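Local structure of Lin1944 protein (Listeria innocua, 3D7L) at residues D[17-22]-D[181-186]; D[115-120]-D[169-174]; D[159-164]-D[174-179]. The protein is of unknown function but belongs to the short-chain dehydrogenase/reductase family and may therefore be an oxidoreductase acting with a nicotinamide cofactor. One frame throughout, in Å; residues are numbered along the deposited sequence.

Contact 1 of 3, residues D[17-22]-D[181-186]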
loop_
_atom_site.group_PDB
_atom_site.type_symbol
_atom_site.label_atom_id
_atom_site.label_comp_id
_atom_site.label_asym_id
_atom_site.label_seq_id
_atom_site.Cartn_x
_atom_site.Cartn_y
_atom_site.Cartn_z
ATOM N N SER D 17 -2.971 -23.891 -3.671
ATOM C CA SER D 17 -3.227 -25.249 -4.091
ATOM C C SER D 17 -4.638 -25.385 -4.664
ATOM O O SER D 17 -4.857 -26.165 -5.593
ATOM C CB SER D 17 -2.959 -26.226 -2.955
ATOM O OG SER D 17 -3.804 -25.956 -1.852
ATOM N N ALA D 18 -5.583 -24.595 -4.138
ATOM C CA ALA D 18 -6.905 -24.472 -4.771
ATOM C C ALA D 18 -6.801 -23.805 -6.144
ATOM O O ALA D 18 -7.533 -24.169 -7.062
ATOM C CB ALA D 18 -7.866 -23.705 -3.893
ATOM N N VAL D 19 -5.892 -22.841 -6.278
ATOM C CA VAL D 19 -5.678 -22.151 -7.557
ATOM C C VAL D 19 -5.111 -23.127 -8.576
ATOM O O VAL D 19 -5.661 -23.270 -9.666
ATOM C CB VAL D 19 -4.815 -20.849 -7.421
ATOM C CG1 VAL D 19 -4.492 -20.238 -8.794
ATOM C CG2 VAL D 19 -5.561 -19.800 -6.557
ATOM N N LYS D 20 -4.054 -23.831 -8.191
ATOM C CA LYS D 20 -3.443 -24.863 -9.019
ATOM C C LYS D 20 -4.497 -25.846 -9.568
ATOM O O LYS D 20 -4.494 -26.171 -10.753
ATOM C CB LYS D 20 -2.373 -25.612 -8.218
ATOM C CG LYS D 20 -1.448 -26.547 -9.049
ATOM C CD LYS D 20 -0.534 -27.323 -8.106
ATOM C CE LYS D 20 0.311 -28.372 -8.834
ATOM N NZ LYS D 20 -0.527 -29.499 -9.346
ATOM N N GLU D 21 -5.397 -26.297 -8.698
ATOM C CA GLU D 21 -6.407 -27.271 -9.081
ATOM C C GLU D 21 -7.319 -26.825 -10.215
ATOM O O GLU D 21 -7.654 -27.628 -11.098
ATOM C CB GLU D 21 -7.224 -27.693 -7.874
ATOM C CG GLU D 21 -7.854 -29.059 -8.044
ATOM C CD GLU D 21 -8.275 -29.704 -6.723
ATOM O OE1 GLU D 21 -8.736 -30.874 -6.763
ATOM O OE2 GLU D 21 -8.143 -29.055 -5.656
ATOM N N ARG D 22 -7.746 -25.567 -10.178
ATOM C CA ARG D 22 -8.537 -24.997 -11.272
ATOM C C ARG D 22 -7.704 -24.826 -12.541
ATOM O O ARG D 22 -8.061 -25.374 -13.576
ATOM C CB ARG D 22 -9.178 -23.654 -10.881
ATOM C CG ARG D 22 -10.370 -23.781 -9.960
ATOM C CD ARG D 22 -11.364 -22.623 -10.127
ATOM N NE ARG D 22 -12.170 -22.797 -11.331
ATOM C CZ ARG D 22 -13.268 -23.544 -11.422
ATOM N NH1 ARG D 22 -13.733 -24.216 -10.369
ATOM N NH2 ARG D 22 -13.908 -23.627 -12.584
ATOM N N LYS D 181 -13.915 -21.204 -4.326
ATOM C CA LYS D 181 -14.617 -20.038 -4.866
ATOM C C LYS D 181 -13.633 -18.921 -5.191
ATOM O O LYS D 181 -13.728 -18.283 -6.236
ATOM C CB LYS D 181 -15.702 -19.568 -3.898
ATOM C CG LYS D 181 -16.568 -18.428 -4.392
ATOM C CD LYS D 181 -17.487 -17.970 -3.295
ATOM C CE LYS D 181 -18.398 -16.854 -3.766
ATOM N NZ LYS D 181 -19.346 -16.462 -2.696
ATOM N N VAL D 182 -12.683 -18.674 -4.300
ATOM C CA VAL D 182 -11.651 -17.698 -4.571
ATOM C C VAL D 182 -10.852 -18.090 -5.828
ATOM O O VAL D 182 -10.461 -17.223 -6.600
ATOM C CB VAL D 182 -10.703 -17.514 -3.356
ATOM C CG1 VAL D 182 -9.677 -16.411 -3.629
ATOM C CG2 VAL D 182 -11.520 -17.162 -2.097
ATOM N N ALA D 183 -10.640 -19.388 -6.040
ATOM C CA ALA D 183 -9.804 -19.869 -7.167
ATOM C C ALA D 183 -10.419 -19.503 -8.526
ATOM O O ALA D 183 -9.693 -19.300 -9.507
ATOM C CB ALA D 183 -9.557 -21.362 -7.047
ATOM N N ARG D 184 -11.754 -19.411 -8.558
ATOM C CA ARG D 184 -12.508 -18.979 -9.741
ATOM C C ARG D 184 -12.140 -17.561 -10.201
ATOM O O ARG D 184 -12.050 -17.311 -11.401
ATOM C CB ARG D 184 -14.017 -19.060 -9.483
ATOM C CG ARG D 184 -14.604 -20.453 -9.494
ATOM C CD ARG D 184 -16.134 -20.403 -9.214
ATOM N NE ARG D 184 -16.681 -21.741 -9.002
ATOM C CZ ARG D 184 -17.091 -22.571 -9.967
ATOM N NH1 ARG D 184 -17.046 -22.220 -11.251
ATOM N NH2 ARG D 184 -17.572 -23.768 -9.640
ATOM N N ALA D 185 -11.919 -16.660 -9.244
ATOM C CA ALA D 185 -11.469 -15.286 -9.490
ATOM C C ALA D 185 -10.092 -15.211 -10.150
ATOM O O ALA D 185 -9.848 -14.355 -11.044
ATOM C CB ALA D 185 -11.477 -14.487 -8.172
ATOM N N PHE D 186 -9.179 -16.068 -9.684
ATOM C CA PHE D 186 -7.884 -16.237 -10.335
ATOM C C PHE D 186 -8.048 -16.748 -11.768
ATOM O O PHE D 186 -7.418 -16.213 -12.680
ATOM C CB PHE D 186 -6.993 -17.197 -9.544
ATOM C CG PHE D 186 -6.367 -16.581 -8.317
ATOM C CD1 PHE D 186 -5.128 -15.959 -8.394
ATOM C CD2 PHE D 186 -7.008 -16.661 -7.085
ATOM C CE1 PHE D 186 -4.537 -15.395 -7.243
ATOM C CE2 PHE D 186 -6.423 -16.131 -5.950
ATOM C CZ PHE D 186 -5.187 -15.483 -6.039
HETATM O O HOH W 1 -16.739 -25.055 -13.253
#
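Arg22 and Ala183 meet where helix 14-23 crosses helix 179-191, with Val19 filling the junction on the inner side. The axes of the two short segments come within 8.5 Å at a signed angle of -60°. So close an approach suits small residues: Ala183 CB points at the first helix, lies 3.5 Å from Ala18 O and also touches Ala18 CB and Val19 CA. With CG1 anti to the backbone N (chi1 174°), Val19 CG2 stands anti to the carbonyl carbon and meets the Phe186 ring. That methyl makes a CH-pi contact over the ring face, CG2 standing 3.8 Å from the Phe186 centroid and displaced toward the CD2 rim. A branched side chain and a flat ring suit this buried side, where Phe186 rests on Val155 and Val19 on Leu8 of the parallel sheet. Arg22 covers the outer side: its CD lies against the backbone of the second helix, 3.6 Å from Arg184 N, and the chain bends at chi3, bringing NE near Arg184 CG, which lies over one face of the Arg22 guanidinium. Arg22 NH1 sits 3.8 Å above the centre of the Arg184 guanidinium, the two planes 33° apart. Water 1 lies in the plane of the Arg22 group at its edge, accepting from Arg22 NH2 at 3.2 Å and weakly from Arg184 NH1. The helices lie together on one side of a Rossmann-type sheet, joining the first beta-alpha unit to the last helix. No hydrogen bond links the segments, but Glu187 lies just beyond 181-186 on the same helix, so Arg22 NE ties the two helices by a salt bridge. Apolar contact holds the inner part; on the outer side the two like charges probably repel, a cost that Glu187 and water 1 would offset.

Contact 2 of 3, residues D[115-120]-D[169-174]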
loop_
_atom_site.group_PDB
_atom_site.type_symbol
_atom_site.label_atom_id
_atom_site.label_comp_id
_atom_site.label_asym_id
_atom_site.label_seq_id
_atom_site.Cartn_x
_atom_site.Cartn_y
_atom_site.Cartn_z
ATOM N N GLY D 115 -6.493 -9.124 0.055
ATOM C CA GLY D 115 -7.240 -9.671 1.180
ATOM C C GLY D 115 -8.217 -8.696 1.817
ATOM O O GLY D 115 -8.007 -7.468 1.802
ATOM N N ILE D 116 -9.294 -9.253 2.376
ATOM C CA ILE D 116 -10.356 -8.481 3.019
ATOM C C ILE D 116 -9.852 -7.572 4.164
ATOM O O ILE D 116 -10.520 -6.637 4.546
ATOM C CB ILE D 116 -11.479 -9.423 3.559
ATOM C CG1 ILE D 116 -12.810 -8.659 3.741
ATOM C CG2 ILE D 116 -10.998 -10.157 4.800
ATOM C CD1 ILE D 116 -13.978 -9.499 4.138
HETATM N N MSE D 117 -8.679 -7.838 4.707
HETATM C CA MSE D 117 -8.230 -7.055 5.860
HETATM C C MSE D 117 -8.023 -5.571 5.557
HETATM O O MSE D 117 -8.093 -4.746 6.464
HETATM C CB MSE D 117 -6.979 -7.647 6.480
HETATM C CG MSE D 117 -7.315 -8.757 7.414
HETATM SE SE MSE D 117 -5.723 -9.406 8.292
HETATM C CE MSE D 117 -5.339 -10.893 7.137
HETATM N N MSE D 118 -7.770 -5.236 4.292
HETATM C CA MSE D 118 -7.732 -3.830 3.872
HETATM C C MSE D 118 -9.099 -3.117 3.866
HETATM O O MSE D 118 -9.138 -1.890 3.867
HETATM C CB MSE D 118 -7.092 -3.713 2.492
HETATM C CG MSE D 118 -7.962 -4.336 1.390
HETATM SE SE MSE D 118 -7.260 -3.957 -0.385
HETATM C CE MSE D 118 -8.458 -5.055 -1.438
ATOM N N GLU D 119 -10.205 -3.868 3.825
ATOM C CA GLU D 119 -11.567 -3.287 3.684
ATOM C C GLU D 119 -12.475 -3.511 4.896
ATOM O O GLU D 119 -13.387 -2.726 5.147
ATOM C CB GLU D 119 -12.298 -3.872 2.468
ATOM C CG GLU D 119 -11.465 -3.898 1.191
ATOM C CD GLU D 119 -12.286 -3.684 -0.100
ATOM O OE1 GLU D 119 -13.031 -2.662 -0.163
ATOM O OE2 GLU D 119 -12.163 -4.523 -1.043
ATOM N N ASP D 120 -12.239 -4.602 5.619
ATOM C CA ASP D 120 -13.070 -5.010 6.763
ATOM C C ASP D 120 -12.082 -5.364 7.866
ATOM O O ASP D 120 -11.817 -6.556 8.103
ATOM C CB ASP D 120 -13.871 -6.251 6.350
ATOM C CG ASP D 120 -15.019 -6.569 7.286
ATOM O OD1 ASP D 120 -15.069 -6.069 8.447
ATOM O OD2 ASP D 120 -15.887 -7.354 6.848
ATOM N N PRO D 169 -10.659 -17.365 15.845
ATOM C CA PRO D 169 -10.471 -16.435 16.983
ATOM C C PRO D 169 -10.131 -14.992 16.573
ATOM O O PRO D 169 -10.373 -14.057 17.341
ATOM C CB PRO D 169 -9.291 -17.049 17.740
ATOM C CG PRO D 169 -9.405 -18.513 17.457
ATOM C CD PRO D 169 -9.797 -18.561 15.989
ATOM N N PHE D 170 -9.580 -14.831 15.373
ATOM C CA PHE D 170 -9.151 -13.519 14.867
ATOM C C PHE D 170 -10.178 -12.851 13.970
ATOM O O PHE D 170 -10.030 -11.665 13.656
ATOM C CB PHE D 170 -7.793 -13.642 14.128
ATOM C CG PHE D 170 -6.714 -14.197 14.990
ATOM C CD1 PHE D 170 -6.100 -13.396 15.945
ATOM C CD2 PHE D 170 -6.380 -15.558 14.916
ATOM C CE1 PHE D 170 -5.117 -13.920 16.786
ATOM C CE2 PHE D 170 -5.404 -16.101 15.755
ATOM C CZ PHE D 170 -4.775 -15.278 16.698
ATOM N N PHE D 171 -11.196 -13.612 13.550
ATOM C CA PHE D 171 -12.176 -13.158 12.563
ATOM C C PHE D 171 -13.587 -13.447 13.084
ATOM O O PHE D 171 -14.460 -13.906 12.344
ATOM C CB PHE D 171 -11.966 -13.896 11.246
ATOM C CG PHE D 171 -10.799 -13.394 10.439
ATOM C CD1 PHE D 171 -9.556 -13.962 10.576
ATOM C CD2 PHE D 171 -10.974 -12.377 9.504
ATOM C CE1 PHE D 171 -8.472 -13.498 9.801
ATOM C CE2 PHE D 171 -9.918 -11.894 8.734
ATOM C CZ PHE D 171 -8.659 -12.469 8.878
ATOM N N GLU D 172 -13.800 -13.214 14.373
ATOM C CA GLU D 172 -15.079 -13.590 14.988
ATOM C C GLU D 172 -16.260 -12.882 14.294
ATOM O O GLU D 172 -16.215 -11.679 14.034
ATOM C CB GLU D 172 -15.063 -13.299 16.491
ATOM C CG GLU D 172 -14.135 -14.217 17.257
ATOM C CD GLU D 172 -13.916 -13.756 18.671
ATOM O OE1 GLU D 172 -13.329 -12.671 18.864
ATOM O OE2 GLU D 172 -14.325 -14.479 19.597
ATOM N N GLY D 173 -17.296 -13.639 13.955
ATOM C CA GLY D 173 -18.442 -13.034 13.260
ATOM C C GLY D 173 -18.279 -12.889 11.750
ATOM O O GLY D 173 -19.202 -12.448 11.063
ATOM N N PHE D 174 -17.117 -13.248 11.227
ATOM C CA PHE D 174 -16.910 -13.272 9.776
ATOM C C PHE D 174 -17.596 -14.548 9.245
ATOM O O PHE D 174 -17.942 -15.468 10.020
ATOM C CB PHE D 174 -15.403 -13.274 9.418
ATOM C CG PHE D 174 -14.747 -11.888 9.361
ATOM C CD1 PHE D 174 -14.237 -11.394 8.148
ATOM C CD2 PHE D 174 -14.603 -11.098 10.522
ATOM C CE1 PHE D 174 -13.583 -10.140 8.084
ATOM C CE2 PHE D 174 -13.943 -9.842 10.478
ATOM C CZ PHE D 174 -13.442 -9.352 9.261
#
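Phe174 turns the edge of its ring to the 115-120 loop, where it meets Asp120 and Ile116. Asp120 O lies in the plane of that ring, 3.4 Å from Phe174 CZ, so a carbonyl oxygen faces the electropositive hydrogens of the rim; Glu172 O also lies in plane at the edge. The Asp120 side chain comes tip to tip with the ring, its OD1 3.8 Å from Phe174 CZ and the carboxylate turned 30° from the ring. Ile116 CD1 adds an apolar neighbour at Phe174 CE1, 4.0 Å away. One face of Phe174 is covered by Phe171, whose CD2 stands 3.5 Å above the ring centre in an edge-to-face stack. The Phe171 ring has Met117 CE at its edge, 4.1 Å from CZ. Met117 is a selenomethionine whose chain bends at chi3 (-96°), which carries this methyl across to the ring.

The two phenylalanines are brought together by a type II turn from Phe171 to Phe174, closed by Phe174 N to Phe171 O at 3.0 Å. Gly173, with phi 83°, fits the third position of that turn, where a side chain would crowd the preceding carbonyl. Within the 115-120 loop, Ile116 O accepts from both Glu119 N and Asp120 N, which keeps the 3-10 turn compact. In short-chain dehydrogenases the loops after the fifth and sixth sheet strands border the active-site cleft; this contact joins the loop after strand 108-113 to the connection that follows strand 151-157, beyond helix 164-167. With no hydrogen bond between the segments, the junction depends on aromatic edges, methyl groups and the attraction expected between ring hydrogens and Asp120 oxygens.

Contact 3 of 3, residues D[159-164]-D[174-179]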
loop_
_atom_site.group_PDB
_atom_site.type_symbol
_atom_site.label_atom_id
_atom_site.label_comp_id
_atom_site.label_asym_id
_atom_site.label_seq_id
_atom_site.Cartn_x
_atom_site.Cartn_y
_atom_site.Cartn_z
ATOM N N VAL D 159 -11.383 -14.536 4.696
ATOM C CA VAL D 159 -10.851 -15.729 5.369
ATOM C C VAL D 159 -11.392 -17.016 4.711
ATOM O O VAL D 159 -12.577 -17.081 4.362
ATOM C CB VAL D 159 -11.119 -15.703 6.928
ATOM C CG1 VAL D 159 -12.607 -15.547 7.239
ATOM C CG2 VAL D 159 -10.575 -16.973 7.607
ATOM N N LEU D 160 -10.525 -18.013 4.523
ATOM C CA LEU D 160 -10.932 -19.303 3.920
ATOM C C LEU D 160 -11.570 -20.301 4.894
ATOM O O LEU D 160 -11.091 -20.481 6.019
ATOM C CB LEU D 160 -9.754 -19.985 3.223
ATOM C CG LEU D 160 -8.931 -19.136 2.255
ATOM C CD1 LEU D 160 -7.833 -19.986 1.661
ATOM C CD2 LEU D 160 -9.838 -18.542 1.162
ATOM N N GLU D 161 -12.639 -20.962 4.448
ATOM C CA GLU D 161 -13.242 -22.046 5.211
ATOM C C GLU D 161 -12.180 -23.068 5.654
ATOM O O GLU D 161 -12.191 -23.537 6.798
ATOM C CB GLU D 161 -14.313 -22.770 4.380
ATOM C CG GLU D 161 -15.536 -21.920 4.063
ATOM C CD GLU D 161 -16.625 -22.690 3.347
ATOM O OE1 GLU D 161 -16.339 -23.751 2.755
ATOM O OE2 GLU D 161 -17.777 -22.226 3.369
ATOM N N GLU D 162 -11.263 -23.414 4.749
ATOM C CA GLU D 162 -10.236 -24.404 5.071
ATOM C C GLU D 162 -9.157 -23.898 6.038
ATOM O O GLU D 162 -8.308 -24.673 6.471
ATOM C CB GLU D 162 -9.619 -25.043 3.818
ATOM C CG GLU D 162 -9.719 -24.254 2.516
ATOM C CD GLU D 162 -11.108 -24.248 1.892
ATOM O OE1 GLU D 162 -11.613 -25.295 1.424
ATOM O OE2 GLU D 162 -11.693 -23.162 1.856
ATOM N N SER D 163 -9.205 -22.610 6.368
ATOM C CA SER D 163 -8.350 -22.018 7.404
ATOM C C SER D 163 -9.126 -21.572 8.653
ATOM O O SER D 163 -8.517 -21.132 9.617
ATOM C CB SER D 163 -7.592 -20.817 6.833
ATOM O OG SER D 163 -6.738 -21.197 5.771
ATOM N N TRP D 164 -10.453 -21.702 8.624
ATOM C CA TRP D 164 -11.361 -21.219 9.673
ATOM C C TRP D 164 -11.120 -21.837 11.051
ATOM O O TRP D 164 -11.273 -21.174 12.083
ATOM C CB TRP D 164 -12.805 -21.507 9.260
ATOM C CG TRP D 164 -13.860 -20.872 10.125
ATOM C CD1 TRP D 164 -14.840 -21.515 10.820
ATOM C CD2 TRP D 164 -14.053 -19.473 10.356
ATOM N NE1 TRP D 164 -15.636 -20.607 11.476
ATOM C CE2 TRP D 164 -15.186 -19.342 11.187
ATOM C CE3 TRP D 164 -13.393 -18.311 9.921
ATOM C CZ2 TRP D 164 -15.666 -18.093 11.606
ATOM C CZ3 TRP D 164 -13.873 -17.064 10.347
ATOM C CH2 TRP D 164 -14.990 -16.974 11.183
ATOM N N PHE D 174 -17.117 -13.248 11.227
ATOM C CA PHE D 174 -16.910 -13.272 9.776
ATOM C C PHE D 174 -17.596 -14.548 9.245
ATOM O O PHE D 174 -17.942 -15.468 10.020
ATOM C CB PHE D 174 -15.403 -13.274 9.418
ATOM C CG PHE D 174 -14.747 -11.888 9.361
ATOM C CD1 PHE D 174 -14.237 -11.394 8.148
ATOM C CD2 PHE D 174 -14.603 -11.098 10.522
ATOM C CE1 PHE D 174 -13.583 -10.140 8.084
ATOM C CE2 PHE D 174 -13.943 -9.842 10.478
ATOM C CZ PHE D 174 -13.442 -9.352 9.261
ATOM N N LEU D 175 -17.836 -14.568 7.940
ATOM C CA LEU D 175 -18.357 -15.732 7.237
ATOM C C LEU D 175 -17.307 -16.116 6.208
ATOM O O LEU D 175 -17.101 -15.399 5.257
ATOM C CB LEU D 175 -19.691 -15.400 6.560
ATOM C CG LEU D 175 -20.453 -16.544 5.877
ATOM C CD1 LEU D 175 -20.532 -17.769 6.781
ATOM C CD2 LEU D 175 -21.866 -16.070 5.444
ATOM N N PRO D 176 -16.593 -17.229 6.432
ATOM C CA PRO D 176 -15.489 -17.592 5.541
ATOM C C PRO D 176 -15.944 -18.128 4.170
ATOM O O PRO D 176 -17.100 -18.535 3.998
ATOM C CB PRO D 176 -14.745 -18.670 6.327
ATOM C CG PRO D 176 -15.829 -19.322 7.158
ATOM C CD PRO D 176 -16.795 -18.210 7.519
ATOM N N VAL D 177 -15.037 -18.089 3.199
ATOM C CA VAL D 177 -15.353 -18.474 1.820
ATOM C C VAL D 177 -14.576 -19.733 1.446
ATOM O O VAL D 177 -13.464 -19.940 1.937
ATOM C CB VAL D 177 -15.056 -17.315 0.807
ATOM C CG1 VAL D 177 -16.019 -16.111 1.035
ATOM C CG2 VAL D 177 -13.608 -16.870 0.890
ATOM N N PRO D 178 -15.164 -20.589 0.589
ATOM C CA PRO D 178 -14.383 -21.753 0.159
ATOM C C PRO D 178 -13.215 -21.293 -0.710
ATOM O O PRO D 178 -13.386 -20.422 -1.559
ATOM C CB PRO D 178 -15.374 -22.568 -0.689
ATOM C CG PRO D 178 -16.716 -21.994 -0.416
ATOM C CD PRO D 178 -16.492 -20.551 -0.057
ATOM N N ALA D 179 -12.044 -21.873 -0.493
ATOM C CA ALA D 179 -10.894 -21.626 -1.347
ATOM C C ALA D 179 -11.210 -21.902 -2.832
ATOM O O ALA D 179 -10.774 -21.136 -3.698
ATOM C CB ALA D 179 -9.731 -22.453 -0.884
HETATM O O HOH W 2 -18.639 -20.425 5.148
#
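Val177 and Leu160 form a single parallel beta bridge, made by the two polar groups of Val177. Val177 N-H reaches Val159 O at 2.9 Å, nearly in line with the C=O bond. Val177 O accepts Glu161 N at 2.8 Å, the donor lying 47° out of the carbonyl plane. A CA-H...O contact also runs from Leu160 CA to Val177 O, 3.3 Å. Pro176, which has no amide hydrogen to satisfy, suits the position before the bridge; its carbonyl O takes a hydrogen from water 2, which donates equally to Glu161 OE2. The third direct bond comes from Ala179 N to Glu162 OE2, 2.7 Å long with an angle of 164° at the hydrogen. The bend at chi2 (-74°) brings Glu162 CD back toward Ala179, and the amide meets OE2 from above the carboxylate plane. Pro178 occupies the N-cap of helix 179-191, so this acceptor serves an amide of the first turn, and the helix end would be expected to stabilise its negative charge.

Both segments belong to the long connection between strands 151-157 and 198-201, a beta-alpha-beta crossover that the short-chain dehydrogenases commonly enlarge here into a substrate-binding region. Within it, the 159-164 turn is closed by Ser163 N to Leu160 O and Trp164 N to Glu161 O. Trp164 then lies against Pro176, whose CG makes a CH-pi contact with one indole face, 3.9 Å from the centroid of the five-membered ring; the stiff proline ring offers a broad hydrocarbon surface. Val159 CG1 lies alongside Pro176 CB, and Leu160 CD1 lies 4.0 Å from the small Ala179 CB.

Contact 3 lies between the other two, its centre 14 Å from that of contact 1 and 10 Å from that of contact 2. Its junction with contact 1 is apolar: Val177 CG2 meets Val182 CG2 at 3.7 Å, and Ala179 CB, at the start of helix 179-191, lies 3.8 Å from Ala18 CB of helix 14-23. Contacts 2 and 3 share Phe174, and Phe171 O approaches Trp164 CH2 to 3.3 Å. Contacts 1 and 2 do not touch, their nearest atoms being about 9 Å apart. The series therefore runs from helices packed on the sheet to loops that, as in related enzymes, probably border the substrate cleft.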